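Local coordinates for protein maleylacetate reductase (Agrobacterium tumefaciens, PDB 3HL0) that probably reduces maleylacetate to 3-oxoadipate with NADH in gamma-resorcylate breakdown, as a member of the iron-containing alcohol dehydrogenase family, at residues E28-G33 against G57-G62; M193-L198 against L278-A283; C244-G249 against D317-L322. All coordinates share one frame; numbering follows the deposited sequence. Where two conformers were deposited one is given.

Interaction 1: residues E28-G33 against G57-G62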
loop_
_atom_site.group_PDB
_atom_site.type_symbol
_atom_site.label_atom_id
_atom_site.label_comp_id
_atom_site.label_asym_id
_atom_site.label_seq_id
_atom_site.Cartn_x
_atom_site.Cartn_y
_atom_site.Cartn_z
ATOM N N GLU A 28 -13.175 -14.251 -24.694
ATOM C CA GLU A 28 -12.744 -12.924 -25.107
ATOM C C GLU A 28 -11.396 -12.952 -25.808
ATOM O O GLU A 28 -11.159 -12.196 -26.755
ATOM C CB GLU A 28 -12.738 -11.970 -23.901
ATOM C CG GLU A 28 -14.156 -11.780 -23.335
ATOM C CD GLU A 28 -15.102 -11.136 -24.338
ATOM O OE1 GLU A 28 -14.672 -10.247 -25.124
ATOM O OE2 GLU A 28 -16.295 -11.502 -24.313
ATOM N N ILE A 29 -10.496 -13.809 -25.337
ATOM C CA ILE A 29 -9.199 -13.975 -26.012
ATOM C C ILE A 29 -9.458 -14.463 -27.435
ATOM O O ILE A 29 -8.909 -13.930 -28.413
ATOM C CB ILE A 29 -8.238 -14.916 -25.227
ATOM C CG1 ILE A 29 -7.820 -14.259 -23.906
ATOM C CG2 ILE A 29 -6.963 -15.330 -26.065
ATOM C CD1 ILE A 29 -7.088 -15.238 -22.957
ATOM N N ARG A 30 -10.311 -15.474 -27.549
ATOM C CA ARG A 30 -10.588 -16.061 -28.866
ATOM C C ARG A 30 -11.247 -15.058 -29.813
ATOM O O ARG A 30 -10.916 -15.017 -31.012
ATOM C CB ARG A 30 -11.429 -17.327 -28.716
ATOM C CG ARG A 30 -10.639 -18.489 -28.139
ATOM C CD ARG A 30 -11.418 -19.778 -28.249
ATOM N NE ARG A 30 -10.945 -20.784 -27.294
ATOM C CZ ARG A 30 -11.559 -21.071 -26.143
ATOM N NH1 ARG A 30 -11.060 -21.996 -25.323
ATOM N NH2 ARG A 30 -12.678 -20.437 -25.810
ATOM N N ARG A 31 -12.129 -14.222 -29.258
ATOM C CA ARG A 31 -12.892 -13.223 -30.018
ATOM C C ARG A 31 -11.986 -12.163 -30.661
ATOM O O ARG A 31 -12.294 -11.652 -31.744
ATOM C CB ARG A 31 -13.952 -12.589 -29.122
ATOM C CG ARG A 31 -14.949 -11.675 -29.815
ATOM C CD ARG A 31 -16.050 -11.236 -28.861
ATOM N NE ARG A 31 -17.026 -10.381 -29.537
ATOM C CZ ARG A 31 -18.145 -10.817 -30.109
ATOM N NH1 ARG A 31 -18.462 -12.113 -30.083
ATOM N NH2 ARG A 31 -18.954 -9.954 -30.712
ATOM N N LEU A 32 -10.862 -11.857 -30.016
ATOM C CA LEU A 32 -9.822 -11.026 -30.614
ATOM C C LEU A 32 -8.962 -11.756 -31.662
ATOM O O LEU A 32 -8.065 -11.146 -32.259
ATOM C CB LEU A 32 -8.913 -10.433 -29.529
ATOM C CG LEU A 32 -9.511 -9.459 -28.503
ATOM C CD1 LEU A 32 -8.594 -9.368 -27.251
ATOM C CD2 LEU A 32 -9.756 -8.072 -29.111
ATOM N N GLY A 33 -9.208 -13.050 -31.876
ATOM C CA GLY A 33 -8.356 -13.864 -32.757
ATOM C C GLY A 33 -6.964 -14.128 -32.203
ATOM O O GLY A 33 -6.027 -14.390 -32.958
ATOM N N GLY A 57 -5.566 -22.621 -19.360
ATOM C CA GLY A 57 -4.883 -23.735 -20.027
ATOM C C GLY A 57 -3.905 -23.192 -21.046
ATOM O O GLY A 57 -3.070 -22.350 -20.700
ATOM N N ARG A 58 -4.050 -23.634 -22.296
ATOM C CA ARG A 58 -3.109 -23.301 -23.372
ATOM C C ARG A 58 -3.252 -21.860 -23.836
ATOM O O ARG A 58 -2.391 -21.353 -24.561
ATOM C CB ARG A 58 -3.282 -24.258 -24.562
ATOM N N LEU A 59 -4.333 -21.199 -23.418
ATOM C CA LEU A 59 -4.542 -19.790 -23.751
ATOM C C LEU A 59 -3.704 -18.883 -22.876
ATOM O O LEU A 59 -3.623 -17.682 -23.145
ATOM C CB LEU A 59 -6.030 -19.390 -23.671
ATOM C CG LEU A 59 -6.956 -19.937 -24.767
ATOM C CD1 LEU A 59 -8.381 -19.412 -24.569
ATOM C CD2 LEU A 59 -6.465 -19.652 -26.201
ATOM N N ALA A 60 -3.114 -19.430 -21.810
ATOM C CA ALA A 60 -2.259 -18.618 -20.941
ATOM C C ALA A 60 -0.803 -18.916 -21.260
ATOM O O ALA A 60 -0.338 -20.073 -21.149
ATOM C CB ALA A 60 -2.570 -18.830 -19.438
ATOM N N ALA A 61 -0.105 -17.883 -21.721
ATOM C CA ALA A 61 1.315 -17.983 -22.071
ATOM C C ALA A 61 2.226 -17.829 -20.853
ATOM O O ALA A 61 3.364 -18.300 -20.864
ATOM C CB ALA A 61 1.657 -16.948 -23.131
ATOM N N GLY A 62 1.726 -17.219 -19.790
ATOM C CA GLY A 62 2.534 -16.948 -18.595
ATOM C C GLY A 62 1.829 -16.027 -17.608
ATOM O O GLY A 62 0.726 -15.528 -17.894
#
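In the Rossmann-like nucleotide-binding half of the enzyme, Ile29 and Arg30 of helix 25-31 lean on Leu59, the residue just ahead of strand 60-64 at one margin of the parallel sheet. Leu59 is already tied to the sheet by backbone bonds with Ala37, and its CB is directed at the helix. With chi2 near 180° (-178°), CD1 continues the chain outward and is the methyl that reaches Arg30. It lies over one face of the guanidinium, 3.6 Å above the plane and displaced toward the rim; the closest pair is Arg30 NH1 to Leu59 CD1 at 3.8 Å. The arginine gets there by its length: the stem is extended from CG to NE, and its end comes nearer than its CB does, crossing the leucine at about a right angle. Ile29 contributes more loosely, with CD1 4.3 Å from Leu59 CB and 4.2 Å from Leu59 O. Ile29 is buried because it also packs on Ile115 of strand 113-118 and Leu56 of helix 46-56, a place for a branched hydrocarbon. After Arg30 the helix soon closes in a Schellman motif at Gly33, whose positive phi favours glycine. A methyl on a guanidinium face leaves the N-H groups pointing outward in their own plane, which, on an exposed residue, probably leaves them able to meet water.

Interaction 2: residues M193-L198 against L278-A283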
loop_
_atom_site.group_PDB
_atom_site.type_symbol
_atom_site.label_atom_id
_atom_site.label_comp_id
_atom_site.label_asym_id
_atom_site.label_seq_id
_atom_site.Cartn_x
_atom_site.Cartn_y
_atom_site.Cartn_z
HETATM N N MSE A 193 -23.553 10.413 -17.969
HETATM C CA MSE A 193 -22.810 9.271 -17.401
HETATM C C MSE A 193 -22.230 9.674 -16.042
HETATM O O MSE A 193 -22.231 8.853 -15.121
HETATM C CB MSE A 193 -21.678 8.819 -18.305
HETATM C CG MSE A 193 -22.231 8.198 -19.578
HETATM SE SE MSE A 193 -20.628 7.469 -20.546
HETATM C CE MSE A 193 -21.452 6.752 -22.083
ATOM N N ALA A 194 -21.747 10.909 -15.940
ATOM C CA ALA A 194 -21.150 11.362 -14.647
ATOM C C ALA A 194 -22.172 11.390 -13.545
ATOM O O ALA A 194 -21.893 10.946 -12.419
ATOM C CB ALA A 194 -20.479 12.762 -14.817
ATOM N N VAL A 195 -23.358 11.915 -13.820
ATOM C CA VAL A 195 -24.384 11.980 -12.786
ATOM C C VAL A 195 -24.797 10.558 -12.374
ATOM O O VAL A 195 -24.960 10.251 -11.183
ATOM C CB VAL A 195 -25.593 12.822 -13.255
ATOM C CG1 VAL A 195 -26.702 12.733 -12.203
ATOM C CG2 VAL A 195 -25.125 14.267 -13.408
ATOM N N GLU A 196 -24.979 9.673 -13.349
ATOM C CA GLU A 196 -25.365 8.300 -13.046
ATOM C C GLU A 196 -24.258 7.576 -12.252
ATOM O O GLU A 196 -24.589 6.834 -11.323
ATOM C CB GLU A 196 -25.701 7.563 -14.336
ATOM C CG GLU A 196 -26.020 6.089 -14.141
ATOM C CD GLU A 196 -27.352 5.786 -13.474
ATOM O OE1 GLU A 196 -28.083 6.673 -12.964
ATOM O OE2 GLU A 196 -27.655 4.575 -13.445
ATOM N N GLY A 197 -22.981 7.789 -12.619
ATOM C CA GLY A 197 -21.855 7.213 -11.870
ATOM C C GLY A 197 -21.849 7.706 -10.433
ATOM O O GLY A 197 -21.666 6.913 -9.508
ATOM N N LEU A 198 -22.028 9.005 -10.241
ATOM C CA LEU A 198 -22.154 9.548 -8.858
ATOM C C LEU A 198 -23.312 8.941 -8.090
ATOM O O LEU A 198 -23.151 8.591 -6.908
ATOM C CB LEU A 198 -22.292 11.084 -8.934
ATOM C CG LEU A 198 -21.007 11.809 -9.385
ATOM C CD1 LEU A 198 -21.317 13.224 -9.898
ATOM C CD2 LEU A 198 -19.976 11.859 -8.213
ATOM N N LEU A 278 -22.520 22.045 -11.100
ATOM C CA LEU A 278 -22.384 21.090 -9.981
ATOM C C LEU A 278 -23.699 20.824 -9.257
ATOM O O LEU A 278 -23.752 20.007 -8.349
ATOM C CB LEU A 278 -21.287 21.580 -9.014
ATOM C CG LEU A 278 -19.876 21.345 -9.547
ATOM C CD1 LEU A 278 -18.851 22.218 -8.803
ATOM C CD2 LEU A 278 -19.496 19.855 -9.423
ATOM N N ALA A 279 -24.784 21.503 -9.664
ATOM C CA ALA A 279 -26.070 21.293 -9.000
ATOM C C ALA A 279 -26.545 19.824 -8.937
ATOM O O ALA A 279 -27.067 19.417 -7.901
ATOM C CB ALA A 279 -27.166 22.218 -9.600
ATOM N N PRO A 280 -26.325 19.018 -10.000
ATOM C CA PRO A 280 -26.763 17.620 -9.899
ATOM C C PRO A 280 -26.028 16.857 -8.818
ATOM O O PRO A 280 -26.586 15.949 -8.172
ATOM C CB PRO A 280 -26.449 17.018 -11.294
ATOM C CG PRO A 280 -26.339 18.197 -12.198
ATOM C CD PRO A 280 -25.849 19.365 -11.361
ATOM N N LEU A 281 -24.779 17.248 -8.591
ATOM C CA LEU A 281 -24.009 16.637 -7.520
ATOM C C LEU A 281 -24.490 17.123 -6.153
ATOM O O LEU A 281 -24.661 16.313 -5.244
ATOM C CB LEU A 281 -22.518 16.918 -7.675
ATOM C CG LEU A 281 -21.627 16.396 -6.519
ATOM C CD1 LEU A 281 -21.784 14.911 -6.177
ATOM C CD2 LEU A 281 -20.168 16.645 -6.936
ATOM N N ALA A 282 -24.711 18.429 -6.035
ATOM C CA ALA A 282 -25.266 18.989 -4.808
ATOM C C ALA A 282 -26.590 18.260 -4.435
ATOM O O ALA A 282 -26.797 17.950 -3.273
ATOM C CB ALA A 282 -25.501 20.492 -4.987
ATOM N N ALA A 283 -27.447 18.007 -5.422
ATOM C CA ALA A 283 -28.726 17.321 -5.182
ATOM C C ALA A 283 -28.497 15.930 -4.654
ATOM O O ALA A 283 -29.180 15.480 -3.730
ATOM C CB ALA A 283 -29.583 17.305 -6.469
#
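Pro280 and Val195 meet without any planar side chain between them; the one ring in the contact is the puckered pyrrolidine of Pro280, which is touched at its CB corner. Val195 CG2 comes to 3.7 Å from Pro280 CB, the two side chains crossing at about a right angle. This methyl lies beside the backbone N of Val195, and CG1 is anti to that N (chi1 174°), which leaves CG2 as the branch facing the proline. Pro280 suits the first turn of helix 279-285, where an N-H has no carbonyl of a preceding turn to bond and the ring forfeits no helical hydrogen bond. Here the backbones come near, with CA of Val195 and CA of Pro280 6.8 Å apart.

One turn along from Val195, Leu198 meets Leu281. Leu281 CD1 is placed evenly before the two methyls of Leu198, 4.1 Å from CD1 and equally far from CD2. Although CB of Leu281 does not point at helix 188-210, its CG anti to the backbone N (chi1 176°) brings the end of the chain nearer. Both leucines are buried, for helix 163-180 lies beneath them: Leu198 rests on Met174 and Ala177, Leu281 on Ala178. Val195 is less enclosed, and its side chain is about 4 Å from a bound EPE (HEPES), probably from the crystallisation liquor. The two apolar pairs thus join helix 188-210 to the start of helix 279-285 over helix 163-180, a helix-helix packing within the C-terminal helical domain of the iron-containing alcohol dehydrogenase family.

Interaction 3: residues C244-G249 against D317-L322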
loop_
_atom_site.group_PDB
_atom_site.type_symbol
_atom_site.label_atom_id
_atom_site.label_comp_id
_atom_site.label_asym_id
_atom_site.label_seq_id
_atom_site.Cartn_x
_atom_site.Cartn_y
_atom_site.Cartn_z
ATOM N N CYS A 244 -4.082 16.586 -7.181
ATOM C CA CYS A 244 -3.751 15.278 -6.636
ATOM C C CYS A 244 -2.444 14.777 -7.257
ATOM O O CYS A 244 -1.603 14.194 -6.575
ATOM C CB CYS A 244 -4.841 14.247 -6.926
ATOM S SG CYS A 244 -6.342 14.482 -5.960
ATOM N N HIS A 245 -2.269 15.019 -8.551
ATOM C CA HIS A 245 -1.039 14.601 -9.206
ATOM C C HIS A 245 0.168 15.359 -8.642
ATOM O O HIS A 245 1.217 14.749 -8.407
ATOM C CB HIS A 245 -1.142 14.771 -10.729
ATOM C CG HIS A 245 0.070 14.298 -11.477
ATOM N ND1 HIS A 245 1.111 15.135 -11.815
ATOM C CD2 HIS A 245 0.392 13.077 -11.967
ATOM C CE1 HIS A 245 2.036 14.446 -12.465
ATOM N NE2 HIS A 245 1.624 13.195 -12.569
ATOM N N THR A 246 0.020 16.655 -8.401
ATOM C CA THR A 246 1.120 17.469 -7.827
ATOM C C THR A 246 1.490 16.977 -6.442
ATOM O O THR A 246 2.663 16.723 -6.147
ATOM C CB THR A 246 0.719 18.945 -7.718
ATOM O OG1 THR A 246 0.526 19.429 -9.037
ATOM C CG2 THR A 246 1.775 19.745 -6.989
ATOM N N LEU A 247 0.509 16.853 -5.561
ATOM C CA LEU A 247 0.812 16.396 -4.198
ATOM C C LEU A 247 1.291 14.970 -4.175
ATOM O O LEU A 247 2.230 14.610 -3.436
ATOM C CB LEU A 247 -0.459 16.484 -3.339
ATOM C CG LEU A 247 -0.652 17.673 -2.421
ATOM C CD1 LEU A 247 -0.580 19.007 -3.160
ATOM C CD2 LEU A 247 -1.986 17.511 -1.696
ATOM N N GLY A 248 0.620 14.130 -4.955
ATOM C CA GLY A 248 0.944 12.715 -5.036
ATOM C C GLY A 248 2.364 12.509 -5.475
ATOM O O GLY A 248 3.121 11.756 -4.840
ATOM N N GLY A 249 2.752 13.197 -6.536
ATOM C CA GLY A 249 4.078 13.114 -7.092
ATOM C C GLY A 249 5.208 13.699 -6.266
ATOM O O GLY A 249 6.293 13.112 -6.222
ATOM N N ASP A 317 3.169 25.625 1.629
ATOM C CA ASP A 317 3.631 26.726 0.745
ATOM C C ASP A 317 4.296 26.196 -0.538
ATOM O O ASP A 317 3.936 26.640 -1.628
ATOM C CB ASP A 317 4.542 27.741 1.494
ATOM C CG ASP A 317 3.779 28.629 2.469
ATOM O OD1 ASP A 317 2.614 29.013 2.215
ATOM O OD2 ASP A 317 4.351 29.001 3.526
ATOM N N PRO A 318 5.217 25.204 -0.427
ATOM C CA PRO A 318 5.845 24.682 -1.658
ATOM C C PRO A 318 4.826 24.034 -2.580
ATOM O O PRO A 318 4.941 24.089 -3.805
ATOM C CB PRO A 318 6.845 23.631 -1.146
ATOM C CG PRO A 318 7.136 24.043 0.277
ATOM C CD PRO A 318 5.970 24.858 0.794
HETATM N N MSE A 319 3.812 23.406 -1.980
HETATM C CA MSE A 319 2.767 22.804 -2.794
HETATM C C MSE A 319 1.898 23.849 -3.484
HETATM O O MSE A 319 1.545 23.660 -4.631
HETATM C CB MSE A 319 1.884 21.858 -1.959
HETATM C CG MSE A 319 2.559 20.534 -1.591
HETATM SE SE MSE A 319 3.447 19.558 -2.986
HETATM C CE MSE A 319 5.258 20.266 -2.697
ATOM N N ALA A 320 1.584 24.940 -2.794
ATOM C CA ALA A 320 0.768 25.987 -3.426
ATOM C C ALA A 320 1.554 26.583 -4.614
ATOM O O ALA A 320 0.969 26.905 -5.652
ATOM C CB ALA A 320 0.414 27.058 -2.421
ATOM N N GLU A 321 2.885 26.697 -4.469
ATOM C CA GLU A 321 3.739 27.147 -5.588
ATOM C C GLU A 321 3.735 26.179 -6.774
ATOM O O GLU A 321 3.525 26.605 -7.901
ATOM C CB GLU A 321 5.162 27.447 -5.100
ATOM C CG GLU A 321 6.154 27.933 -6.192
ATOM C CD GLU A 321 5.721 29.209 -6.934
ATOM O OE1 GLU A 321 5.126 30.120 -6.305
ATOM O OE2 GLU A 321 6.011 29.300 -8.160
ATOM N N LEU A 322 3.939 24.886 -6.528
ATOM C CA LEU A 322 3.948 23.897 -7.595
ATOM C C LEU A 322 2.593 23.827 -8.274
ATOM O O LEU A 322 2.507 23.658 -9.489
ATOM C CB LEU A 322 4.303 22.507 -7.046
ATOM C CG LEU A 322 5.696 21.910 -7.042
ATOM C CD1 LEU A 322 5.539 20.416 -6.801
ATOM C CD2 LEU A 322 6.431 22.144 -8.370
#
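Thr246, whose methyl touches Leu322, has its hydroxyl OG1 hydrogen-bonded to the main-chain O of Lys242, one turn earlier in the same helix. The first torsion (chi1 -65°) divides the labour of the two branches: OG1 sits beside the backbone N and serves its own helix, while CG2 is turned across to the partner. Thr246 CG2 lies 3.7 Å from Leu322 CB and also 3.8 Å from Leu322 CD1, so the methyl rests along the flank of the leucine. A threonine thus offers an apolar surface without stranding its oxygen, which suits a helix face that is only partly covered.

The two elements are helices 239-251 and 316-323 of the all-helical C-terminal domain. Over these segments their directions differ by 134°, about midway between perpendicular and antiparallel, and their axes approach to 10.0 Å.

On the buried side Leu247 meets Met319, modelled as selenomethionine. Leu247 CD1 is 3.8 Å from Met319 CG and 4.1 Å from Met319 SE, hence against the bend of the chain. That bend begins at chi2 (-48°) and continues at chi3, turning the selenium along helix 239-251, where Met319 also touches Ser250 and Leu251 and Met319 SE lies 4.3 Å from Thr246 CG2. A flexible, unbranched chain can bend to lie against Leu247 and Thr246 together; Leu343 of helix 336-348 packs on Met319 as well, and Leu262 of helix 255-271 on Leu247.

Interaction 1 belongs to the nucleotide-binding half, whereas interactions 2 and 3 lie in the helical C-terminal half, with centres 39 and 43 Å from it. Interactions 1 and 3 fall on opposite sides of the chain's centre. Interactions 2 and 3 alternate along the chain, yet remain separate, their nearest atoms about 14 Å apart. None of the contacts forms the cofactor site, whose residues are drawn from both halves. The Leu247 side chain of interaction 3 is about 12 Å from bound NAD, and the Ile29 side chain of interaction 1 is about 10 Å from that of Glu149, a calcium ligand whose ion is not bound to this chain. Interaction 2 lies away from these sites.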